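Local coordinates for DUF3845 domain-containing protein (PDB 3GF6) that is of unknown function, a bacterial lipoprotein of Bacteroides thetaiotaomicron with an all-beta fold, at residues 36-47 / 201-211; 15-23 / 176-184. All coordinates share one frame; numbering follows the deposited sequence.

Interaction 1: residues 36-47 / 201-211; sequences NEEDYVLDTIAQ and RENRVRLRIDK. With EDO (1,2-ethanediol), chain F.
Tyr-40 and Ile-209 face each other as an antiparallel hydrogen-bonded pair, and the same register runs on through Leu-42 with Leu-207, Thr-44 with Val-205 and Ala-46 with Asn-203. Each of these pairs exchanges two backbone bonds, with Ile-209 N to Tyr-40 O at 2.9 Å as an example, and the short strand axes run at 149° to one another.

Apolar contacts gather on the face of Tyr-40, Leu-42 and Ala-46. Ile-209 CB sits over the phenol ring of Tyr-40 in a CH-pi contact, 4.0 Å from the ring centroid, while Tyr-40 OH bonds to Lys-64 O and Ser-81 OG. Ala-46 CB meets Val-205 CG2 at 3.9 Å. Strand 56-62 covers this face, with Phe-59 against Val-205 and Ile-61 against Leu-207.

The other face, which also holds Val-41 and Ile-45, carries the charges. Arg-204, extended from CG to NE, grips Asp-43 side-on: Arg-204 NE reaches Asp-43 OD1 at 2.9 Å and NH2 reaches OD2 at 2.6 Å. Both oxygens use syn lone pairs, and the carboxylate and guanidinium planes are 13° apart. Within 201-211, Arg-208 NE forms a salt bridge with Asp-210 OD1 at 2.8 Å, and Arg-208 NH1 donates to an ethanediol, probably from crystallisation.

Beyond the last bridge, Lys-211 N donates to Asp-39 OD1 at 2.8 Å, on its anti side. The whole is a two-faced antiparallel strand pair, mainly apolar toward strand 56-62 and largely charged on the other face, as in a beta sandwich.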
loop_
_atom_site.group_PDB
_atom_site.type_symbol
_atom_site.label_atom_id
_atom_site.label_comp_id
_atom_site.label_asym_id
_atom_site.label_seq_id
_atom_site.Cartn_x
_atom_site.Cartn_y
_atom_site.Cartn_z
ATOM N N ASN A 36 -3.763 -12.869 -8.734
ATOM C CA ASN A 36 -3.638 -14.012 -7.831
ATOM C C ASN A 36 -4.609 -15.115 -8.224
ATOM O O ASN A 36 -5.681 -14.844 -8.769
ATOM C CB ASN A 36 -3.952 -13.592 -6.401
ATOM C CG ASN A 36 -2.966 -12.569 -5.826
ATOM O OD1 ASN A 36 -1.861 -12.913 -5.342
ATOM N ND2 ASN A 36 -3.392 -11.331 -5.812
ATOM N N GLU A 37 -4.229 -16.354 -7.907
ATOM C CA GLU A 37 -5.073 -17.529 -8.108
ATOM C C GLU A 37 -5.607 -18.076 -6.803
ATOM O O GLU A 37 -6.516 -18.891 -6.795
ATOM C CB GLU A 37 -4.305 -18.624 -8.849
ATOM C CG GLU A 37 -3.908 -18.224 -10.288
ATOM C CD GLU A 37 -3.077 -19.294 -10.986
ATOM O OE1 GLU A 37 -3.091 -20.442 -10.526
ATOM O OE2 GLU A 37 -2.402 -18.976 -11.969
ATOM N N GLU A 38 -5.025 -17.650 -5.701
ATOM C CA GLU A 38 -5.504 -18.028 -4.386
ATOM C C GLU A 38 -5.117 -16.948 -3.386
ATOM O O GLU A 38 -4.289 -16.056 -3.675
ATOM C CB GLU A 38 -4.902 -19.358 -3.970
ATOM C CG GLU A 38 -3.437 -19.349 -3.830
ATOM C CD GLU A 38 -2.857 -20.751 -3.534
ATOM O OE1 GLU A 38 -3.635 -21.708 -3.438
ATOM O OE2 GLU A 38 -1.620 -20.880 -3.402
ATOM N N ASP A 39 -5.753 -17.015 -2.225
ATOM C CA ASP A 39 -5.409 -16.095 -1.139
ATOM C C ASP A 39 -4.011 -16.427 -0.619
ATOM O O ASP A 39 -3.547 -17.583 -0.665
ATOM C CB ASP A 39 -6.318 -16.271 0.082
ATOM C CG ASP A 39 -7.797 -16.041 -0.192
ATOM O OD1 ASP A 39 -8.231 -15.513 -1.229
ATOM O OD2 ASP A 39 -8.554 -16.444 0.710
ATOM N N TYR A 40 -3.356 -15.447 -0.026
ATOM C CA TYR A 40 -2.113 -15.755 0.739
ATOM C C TYR A 40 -2.004 -14.886 1.983
ATOM O O TYR A 40 -2.709 -13.881 2.097
ATOM C CB TYR A 40 -0.881 -15.650 -0.148
ATOM C CG TYR A 40 -0.438 -14.249 -0.501
ATOM C CD1 TYR A 40 0.430 -13.552 0.335
ATOM C CD2 TYR A 40 -0.887 -13.620 -1.659
ATOM C CE1 TYR A 40 0.847 -12.290 0.036
ATOM C CE2 TYR A 40 -0.468 -12.361 -1.977
ATOM C CZ TYR A 40 0.390 -11.676 -1.105
ATOM O OH TYR A 40 0.830 -10.407 -1.409
ATOM N N VAL A 41 -1.156 -15.293 2.920
ATOM C CA VAL A 41 -1.071 -14.541 4.160
ATOM C C VAL A 41 0.378 -14.174 4.490
ATOM O O VAL A 41 1.225 -15.065 4.640
ATOM C CB VAL A 41 -1.697 -15.333 5.299
ATOM C CG1 VAL A 41 -1.576 -14.576 6.632
ATOM C CG2 VAL A 41 -3.202 -15.649 4.989
ATOM N N LEU A 42 0.676 -12.872 4.566
ATOM C CA LEU A 42 1.937 -12.419 5.145
ATOM C C LEU A 42 1.842 -12.596 6.679
ATOM O O LEU A 42 0.820 -12.206 7.256
ATOM C CB LEU A 42 2.175 -10.953 4.769
ATOM C CG LEU A 42 3.304 -10.165 5.424
ATOM C CD1 LEU A 42 4.697 -10.866 5.320
ATOM C CD2 LEU A 42 3.301 -8.751 4.780
ATOM N N ASP A 43 2.878 -13.150 7.342
ATOM C CA ASP A 43 2.833 -13.460 8.792
ATOM C C ASP A 43 4.267 -13.199 9.316
ATOM O O ASP A 43 5.173 -13.969 9.030
ATOM C CB ASP A 43 2.424 -14.926 8.966
ATOM C CG ASP A 43 2.144 -15.320 10.379
ATOM O OD1 ASP A 43 2.608 -14.627 11.293
ATOM O OD2 ASP A 43 1.480 -16.376 10.555
ATOM N N THR A 44 4.440 -12.085 10.026
ATOM C CA THR A 44 5.755 -11.499 10.328
ATOM C C THR A 44 5.686 -10.868 11.719
ATOM O O THR A 44 4.718 -10.198 12.028
ATOM C CB THR A 44 6.116 -10.379 9.295
ATOM O OG1 THR A 44 6.305 -10.942 7.980
ATOM C CG2 THR A 44 7.369 -9.602 9.722
ATOM N N ILE A 45 6.702 -11.080 12.545
ATOM C CA ILE A 45 6.789 -10.406 13.839
ATOM C C ILE A 45 7.300 -8.985 13.609
ATOM O O ILE A 45 8.366 -8.799 13.005
ATOM C CB ILE A 45 7.711 -11.173 14.812
ATOM C CG1 ILE A 45 6.991 -12.418 15.344
ATOM C CG2 ILE A 45 8.128 -10.299 15.992
ATOM C CD1 ILE A 45 7.897 -13.402 16.049
ATOM N N ALA A 46 6.511 -7.997 14.037
ATOM C CA ALA A 46 6.910 -6.608 14.043
ATOM C C ALA A 46 7.562 -6.262 15.382
ATOM O O ALA A 46 7.015 -6.542 16.469
ATOM C CB ALA A 46 5.728 -5.701 13.751
ATOM N N GLN A 47 8.764 -5.705 15.288
ATOM C CA GLN A 47 9.512 -5.177 16.384
ATOM C C GLN A 47 10.659 -4.292 15.889
ATOM O O GLN A 47 11.143 -4.460 14.766
ATOM C CB GLN A 47 10.076 -6.309 17.273
ATOM C CG GLN A 47 11.134 -7.154 16.635
ATOM C CD GLN A 47 11.680 -8.257 17.589
ATOM O OE1 GLN A 47 11.805 -8.061 18.796
ATOM N NE2 GLN A 47 11.984 -9.414 17.035
ATOM N N ARG A 201 6.314 -5.131 23.286
ATOM C CA ARG A 201 7.442 -4.711 22.469
ATOM C C ARG A 201 7.313 -5.232 21.046
ATOM O O ARG A 201 7.857 -4.645 20.131
ATOM C CB ARG A 201 8.720 -5.292 23.100
ATOM C CG ARG A 201 10.045 -4.792 22.607
ATOM C CD ARG A 201 10.574 -5.688 21.503
ATOM N NE ARG A 201 11.741 -5.154 20.825
ATOM C CZ ARG A 201 12.962 -5.621 20.994
ATOM N NH1 ARG A 201 13.185 -6.609 21.852
ATOM N NH2 ARG A 201 13.973 -5.103 20.317
ATOM N N GLU A 202 6.635 -6.363 20.859
ATOM C CA GLU A 202 6.508 -6.947 19.515
ATOM C C GLU A 202 5.094 -7.426 19.268
ATOM O O GLU A 202 4.321 -7.574 20.208
ATOM C CB GLU A 202 7.479 -8.123 19.354
ATOM C CG GLU A 202 7.195 -9.332 20.249
ATOM C CD GLU A 202 7.721 -9.182 21.674
ATOM O OE1 GLU A 202 8.948 -9.034 21.849
ATOM O OE2 GLU A 202 6.909 -9.215 22.616
ATOM N N ASN A 203 4.779 -7.691 18.003
ATOM C CA ASN A 203 3.529 -8.359 17.687
ATOM C C ASN A 203 3.641 -9.191 16.434
ATOM O O ASN A 203 4.309 -8.810 15.479
ATOM C CB ASN A 203 2.376 -7.390 17.497
ATOM C CG ASN A 203 1.025 -8.118 17.496
ATOM O OD1 ASN A 203 0.273 -8.031 16.508
ATOM N ND2 ASN A 203 0.755 -8.910 18.577
ATOM N N ARG A 204 2.921 -10.304 16.425
ATOM C CA ARG A 204 2.854 -11.125 15.242
ATOM C C ARG A 204 1.784 -10.534 14.361
ATOM O O ARG A 204 0.608 -10.612 14.685
ATOM C CB ARG A 204 2.485 -12.536 15.637
ATOM C CG ARG A 204 2.378 -13.488 14.476
ATOM C CD ARG A 204 1.581 -14.675 14.840
ATOM N NE ARG A 204 1.424 -15.575 13.707
ATOM C CZ ARG A 204 0.788 -16.739 13.796
ATOM N NH1 ARG A 204 0.293 -17.165 14.963
ATOM N NH2 ARG A 204 0.665 -17.497 12.727
ATOM N N VAL A 205 2.177 -9.948 13.237
ATOM C CA VAL A 205 1.240 -9.266 12.356
ATOM C C VAL A 205 0.895 -10.151 11.144
ATOM O O VAL A 205 1.800 -10.727 10.478
ATOM C CB VAL A 205 1.826 -7.922 11.835
ATOM C CG1 VAL A 205 0.868 -7.233 10.854
ATOM C CG2 VAL A 205 2.148 -6.975 13.034
ATOM N N ARG A 206 -0.389 -10.261 10.842
ATOM C CA ARG A 206 -0.826 -11.017 9.664
ATOM C C ARG A 206 -1.551 -10.120 8.693
ATOM O O ARG A 206 -2.302 -9.235 9.105
ATOM C CB ARG A 206 -1.693 -12.208 10.089
ATOM C CG ARG A 206 -0.850 -13.374 10.580
ATOM C CD ARG A 206 -1.632 -14.585 10.897
ATOM N NE ARG A 206 -2.597 -14.324 11.936
ATOM C CZ ARG A 206 -3.631 -15.108 12.226
ATOM N NH1 ARG A 206 -3.861 -16.240 11.558
ATOM N NH2 ARG A 206 -4.457 -14.738 13.197
ATOM N N LEU A 207 -1.274 -10.294 7.398
ATOM C CA LEU A 207 -1.964 -9.563 6.370
ATOM C C LEU A 207 -2.384 -10.599 5.340
ATOM O O LEU A 207 -1.521 -11.130 4.610
ATOM C CB LEU A 207 -1.096 -8.466 5.716
ATOM C CG LEU A 207 -1.789 -7.605 4.636
ATOM C CD1 LEU A 207 -2.857 -6.719 5.347
ATOM C CD2 LEU A 207 -0.833 -6.753 3.829
ATOM N N ARG A 208 -3.685 -10.865 5.274
ATOM C CA ARG A 208 -4.249 -11.686 4.172
ATOM C C ARG A 208 -4.507 -10.846 2.939
ATOM O O ARG A 208 -5.133 -9.787 3.015
ATOM C CB ARG A 208 -5.513 -12.406 4.593
ATOM C CG ARG A 208 -6.034 -13.355 3.503
ATOM C CD ARG A 208 -7.283 -14.085 3.905
ATOM N NE ARG A 208 -8.410 -13.204 4.162
ATOM C CZ ARG A 208 -8.898 -12.884 5.366
ATOM N NH1 ARG A 208 -8.350 -13.348 6.490
ATOM N NH2 ARG A 208 -9.952 -12.077 5.444
ATOM N N ILE A 209 -3.986 -11.293 1.790
ATOM C CA ILE A 209 -4.287 -10.677 0.500
ATOM C C ILE A 209 -5.160 -11.721 -0.206
ATOM O O ILE A 209 -4.716 -12.874 -0.454
ATOM C CB ILE A 209 -3.034 -10.385 -0.325
ATOM C CG1 ILE A 209 -2.154 -9.359 0.401
ATOM C CG2 ILE A 209 -3.408 -9.967 -1.777
ATOM C CD1 ILE A 209 -2.807 -7.928 0.589
ATOM N N ASP A 210 -6.409 -11.326 -0.459
ATOM C CA ASP A 210 -7.391 -12.225 -1.067
ATOM C C ASP A 210 -7.086 -12.361 -2.548
ATOM O O ASP A 210 -6.535 -11.452 -3.208
ATOM C CB ASP A 210 -8.828 -11.746 -0.868
ATOM C CG ASP A 210 -9.335 -11.921 0.576
ATOM O OD1 ASP A 210 -8.615 -12.381 1.454
ATOM O OD2 ASP A 210 -10.487 -11.558 0.838
ATOM N N LYS A 211 -7.515 -13.487 -3.086
ATOM C CA LYS A 211 -7.234 -13.853 -4.477
ATOM C C LYS A 211 -7.789 -12.860 -5.502
ATOM O O LYS A 211 -7.287 -12.800 -6.602
ATOM C CB LYS A 211 -7.740 -15.274 -4.756
ATOM C CG LYS A 211 -9.188 -15.408 -5.057
ATOM C CD LYS A 211 -9.595 -16.889 -5.192
ATOM C CE LYS A 211 -10.504 -17.338 -4.071
ATOM N NZ LYS A 211 -11.808 -16.591 -4.065
HETATM C C1 EDO F . -6.482 -15.244 9.458
HETATM O O1 EDO F . -7.811 -14.747 9.208
HETATM C C2 EDO F . -5.579 -14.852 8.297
HETATM O O2 EDO F . -6.211 -15.146 7.036
HETATM O O HOH W 1 -6.464 -11.544 -8.791
HETATM O O HOH W 2 -10.851 -14.856 -1.617
HETATM O O HOH W 3 -10.496 -14.910 1.979
#

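Interaction 2: residues 15-23 / 176-184; sequences IERGGPALE and ITYDRSDLS. With EDO (1,2-ethanediol), chain G.
Tyr-178 meets the 15-23 segment through its hydroxyl: Tyr-178 OH donates to Arg-17 O at 2.6 Å. Its CG stands opposite the backbone N (chi1 176°), and the ring reaches across so that this carbonyl oxygen lies at its edge, near the ring plane. The ring also touches Phe-154 and Leu-138 of the facing sheet.

At Asp-179, Ala-21 CB packs on the carboxylate, 3.4 Å from Asp-179 OD1. That oxygen is bridged by a water to Leu-22 N and also pairs with Lys-115, while OD2 accepts from an ethanediol.

Arg-180, bent at chi2 and chi3 (-74° and -78°), curls its guanidinium back along the 16-19 backbone. Arg-180 NH2 donates to Gly-18 O at 2.8 Å and NE to Gly-19 O at 3.0 Å, both acceptors near the guanidinium plane; NH1 forms a salt bridge with Glu-16 OE1, its hydrogen bond long and weak at 3.4 Å, and Glu-16 OE2 pairs with Lys-157. A leucine in its place would probably leave Gly-18 O without its NH2 donor, take one of two donors from Gly-19 O and remove one positive partner of Glu-16, so that the 16-19 backbone would be held less firmly.

Ser-181 closes a single antiparallel bridge with Gly-19. Ser-181 N reaches Gly-19 O at 3.0 Å from the face of the carbonyl opposite to Arg-180 NE, and Gly-19 N returns a bond to Ser-181 O. Ser-181 OG donates a hydrogen bond to Pro-20 O at 2.6 Å, in the carbonyl plane and on a lone pair.

At Asp-182, a beta-carbon on Gly-19 would clash with OD2. Leu-183 CD2 lies 3.8 Å from Gly-18 CA. Asp-182 and Leu-183 both face Tyr-112, which makes a G1 beta bulge at the end of a strand that a loop with two consecutive glycines crosses by one isolated bridge.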
loop_
_atom_site.group_PDB
_atom_site.type_symbol
_atom_site.label_atom_id
_atom_site.label_comp_id
_atom_site.label_asym_id
_atom_site.label_seq_id
_atom_site.Cartn_x
_atom_site.Cartn_y
_atom_site.Cartn_z
ATOM N N ILE A 15 -9.193 9.981 -0.708
ATOM C CA ILE A 15 -8.675 10.811 -1.799
ATOM C C ILE A 15 -8.575 9.979 -3.074
ATOM O O ILE A 15 -7.944 8.897 -3.064
ATOM C CB ILE A 15 -7.234 11.310 -1.453
ATOM C CG1 ILE A 15 -7.277 12.318 -0.299
ATOM C CG2 ILE A 15 -6.528 11.927 -2.666
ATOM C CD1 ILE A 15 -5.983 12.375 0.504
ATOM N N GLU A 16 -9.167 10.456 -4.162
ATOM C CA GLU A 16 -8.987 9.825 -5.480
ATOM C C GLU A 16 -8.786 10.907 -6.512
ATOM O O GLU A 16 -9.626 11.797 -6.621
ATOM C CB GLU A 16 -10.206 8.985 -5.877
ATOM C CG GLU A 16 -10.203 7.569 -5.367
ATOM C CD GLU A 16 -11.303 6.703 -5.994
ATOM O OE1 GLU A 16 -11.450 6.681 -7.252
ATOM O OE2 GLU A 16 -12.030 6.063 -5.208
ATOM N N ARG A 17 -7.667 10.848 -7.220
ATOM C CA ARG A 17 -7.357 11.802 -8.258
ATOM C C ARG A 17 -7.187 11.062 -9.574
ATOM O O ARG A 17 -7.017 9.824 -9.607
ATOM C CB ARG A 17 -6.066 12.553 -7.962
ATOM C CG ARG A 17 -6.014 13.212 -6.563
ATOM C CD ARG A 17 -4.857 14.178 -6.520
ATOM N NE ARG A 17 -4.306 14.322 -5.176
ATOM C CZ ARG A 17 -4.839 15.049 -4.208
ATOM N NH1 ARG A 17 -5.974 15.703 -4.384
ATOM N NH2 ARG A 17 -4.227 15.113 -3.053
ATOM N N GLY A 18 -7.187 11.845 -10.647
ATOM C CA GLY A 18 -6.878 11.332 -11.993
ATOM C C GLY A 18 -8.030 11.604 -12.934
ATOM O O GLY A 18 -9.116 11.994 -12.504
ATOM N N GLY A 19 -7.806 11.363 -14.222
ATOM C CA GLY A 19 -8.905 11.327 -15.185
ATOM C C GLY A 19 -9.808 10.124 -14.916
ATOM O O GLY A 19 -9.496 9.262 -14.092
ATOM N N PRO A 20 -10.929 10.041 -15.625
ATOM C CA PRO A 20 -11.883 8.966 -15.377
ATOM C C PRO A 20 -11.362 7.581 -15.812
ATOM O O PRO A 20 -10.354 7.482 -16.529
ATOM C CB PRO A 20 -13.101 9.384 -16.217
ATOM C CG PRO A 20 -12.544 10.246 -17.300
ATOM C CD PRO A 20 -11.335 10.922 -16.732
ATOM N N ALA A 21 -12.056 6.534 -15.382
ATOM C CA ALA A 21 -11.707 5.165 -15.731
ATOM C C ALA A 21 -11.433 5.067 -17.213
ATOM O O ALA A 21 -12.242 5.537 -18.018
ATOM C CB ALA A 21 -12.840 4.186 -15.337
ATOM N N LEU A 22 -10.300 4.453 -17.564
ATOM C CA LEU A 22 -9.908 4.248 -18.965
ATOM C C LEU A 22 -10.707 3.148 -19.620
ATOM O O LEU A 22 -10.699 2.024 -19.146
ATOM C CB LEU A 22 -8.435 3.864 -19.078
ATOM C CG LEU A 22 -7.892 3.549 -20.475
ATOM C CD1 LEU A 22 -7.895 4.851 -21.384
ATOM C CD2 LEU A 22 -6.506 2.927 -20.374
ATOM N N GLU A 23 -11.353 3.469 -20.737
ATOM C CA GLU A 23 -11.990 2.441 -21.566
ATOM C C GLU A 23 -10.946 1.978 -22.531
ATOM O O GLU A 23 -10.664 2.634 -23.561
ATOM C CB GLU A 23 -13.216 2.978 -22.320
ATOM C CG GLU A 23 -14.337 3.433 -21.431
ATOM C CD GLU A 23 -14.856 2.355 -20.469
ATOM O OE1 GLU A 23 -14.745 1.135 -20.760
ATOM O OE2 GLU A 23 -15.387 2.752 -19.408
ATOM N N ILE A 176 -11.120 -2.561 -1.711
ATOM C CA ILE A 176 -11.129 -1.253 -2.368
ATOM C C ILE A 176 -10.724 -1.432 -3.820
ATOM O O ILE A 176 -9.990 -2.371 -4.205
ATOM C CB ILE A 176 -10.212 -0.184 -1.658
ATOM C CG1 ILE A 176 -8.745 -0.651 -1.666
ATOM C CG2 ILE A 176 -10.761 0.081 -0.261
ATOM C CD1 ILE A 176 -7.699 0.410 -1.355
ATOM N N THR A 177 -11.219 -0.537 -4.641
ATOM C CA THR A 177 -10.812 -0.508 -6.046
ATOM C C THR A 177 -10.429 0.914 -6.469
ATOM O O THR A 177 -10.859 1.905 -5.864
ATOM C CB THR A 177 -11.924 -1.005 -6.967
ATOM O OG1 THR A 177 -13.085 -0.171 -6.822
ATOM C CG2 THR A 177 -12.243 -2.436 -6.676
ATOM N N TYR A 178 -9.605 0.998 -7.505
ATOM C CA TYR A 178 -9.201 2.272 -8.098
ATOM C C TYR A 178 -9.094 2.076 -9.601
ATOM O O TYR A 178 -8.575 1.055 -10.068
ATOM C CB TYR A 178 -7.897 2.767 -7.458
ATOM C CG TYR A 178 -7.320 4.049 -8.047
ATOM C CD1 TYR A 178 -7.703 5.313 -7.574
ATOM C CD2 TYR A 178 -6.407 4.018 -9.098
ATOM C CE1 TYR A 178 -7.154 6.472 -8.088
ATOM C CE2 TYR A 178 -5.857 5.208 -9.645
ATOM C CZ TYR A 178 -6.247 6.430 -9.153
ATOM O OH TYR A 178 -5.694 7.581 -9.703
ATOM N N ASP A 179 -9.638 3.026 -10.342
ATOM C CA ASP A 179 -9.713 2.955 -11.792
ATOM C C ASP A 179 -9.721 4.359 -12.394
ATOM O O ASP A 179 -10.766 4.977 -12.592
ATOM C CB ASP A 179 -10.966 2.150 -12.138
ATOM C CG ASP A 179 -11.097 1.802 -13.611
ATOM O OD1 ASP A 179 -10.258 2.153 -14.468
ATOM O OD2 ASP A 179 -12.131 1.156 -13.909
ATOM N N ARG A 180 -8.532 4.889 -12.661
ATOM C CA ARG A 180 -8.423 6.268 -13.118
ATOM C C ARG A 180 -7.298 6.362 -14.133
ATOM O O ARG A 180 -6.563 5.386 -14.358
ATOM C CB ARG A 180 -8.226 7.242 -11.949
ATOM C CG ARG A 180 -9.288 7.180 -10.861
ATOM C CD ARG A 180 -10.639 7.825 -11.312
ATOM N NE ARG A 180 -10.541 9.278 -11.229
ATOM C CZ ARG A 180 -10.933 10.039 -10.200
ATOM N NH1 ARG A 180 -11.550 9.556 -9.120
ATOM N NH2 ARG A 180 -10.734 11.332 -10.278
ATOM N N SER A 181 -7.219 7.516 -14.786
ATOM C CA SER A 181 -6.376 7.702 -15.936
ATOM C C SER A 181 -5.605 9.032 -15.891
ATOM O O SER A 181 -5.697 9.760 -14.919
ATOM C CB SER A 181 -7.281 7.659 -17.183
ATOM O OG SER A 181 -8.160 8.774 -17.206
ATOM N N ASP A 182 -4.886 9.323 -16.974
ATOM C CA ASP A 182 -4.173 10.584 -17.184
ATOM C C ASP A 182 -3.148 10.869 -16.074
ATOM O O ASP A 182 -2.968 12.029 -15.662
ATOM C CB ASP A 182 -5.140 11.781 -17.272
ATOM C CG ASP A 182 -6.192 11.623 -18.351
ATOM O OD1 ASP A 182 -5.926 10.936 -19.398
ATOM O OD2 ASP A 182 -7.286 12.226 -18.155
ATOM N N LEU A 183 -2.477 9.821 -15.600
ATOM C CA LEU A 183 -1.504 9.986 -14.543
ATOM C C LEU A 183 -0.088 10.129 -15.111
ATOM O O LEU A 183 0.245 9.481 -16.106
ATOM C CB LEU A 183 -1.565 8.810 -13.600
ATOM C CG LEU A 183 -2.928 8.474 -12.994
ATOM C CD1 LEU A 183 -2.793 7.174 -12.162
ATOM C CD2 LEU A 183 -3.454 9.674 -12.162
ATOM N N SER A 184 0.707 10.989 -14.466
ATOM C CA SER A 184 2.122 11.203 -14.803
ATOM C C SER A 184 2.979 10.838 -13.595
ATOM O O SER A 184 2.678 11.205 -12.458
ATOM C CB SER A 184 2.401 12.662 -15.194
ATOM O OG SER A 184 1.705 13.038 -16.374
HETATM C C1 EDO G . -10.628 -1.365 -10.724
HETATM O O1 EDO G . -10.888 -2.517 -9.914
HETATM C C2 EDO G . -11.937 -1.012 -11.435
HETATM O O2 EDO G . -11.850 -1.369 -12.814
HETATM O O HOH W 4 -11.670 4.682 -8.987
HETATM O O HOH W 5 -12.511 11.483 -7.272
HETATM O O HOH W 6 -8.365 3.365 -15.586
#

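Interactions 1 and 2 lie on opposite sides of the chain's centre, their own centres 28 Å apart and their nearest atoms about 9 Å apart, so neither touches the other. Both reach the same antiparallel sheet: strand 112-123 pairs with strand 203-219 of interaction 1 and with strand 171-183 of interaction 2. Along the chain their segments alternate, 15-23, 36-47, 176-184, 201-211, so the two long-range closures interlock in sequence. They differ in kind: 36-47 / 201-211 is a regular strand pairing, whereas 15-23 / 176-184 ties a loop to a strand by a single bridge and side-chain bonds. Each also borders an ethanediol, which marks no known site.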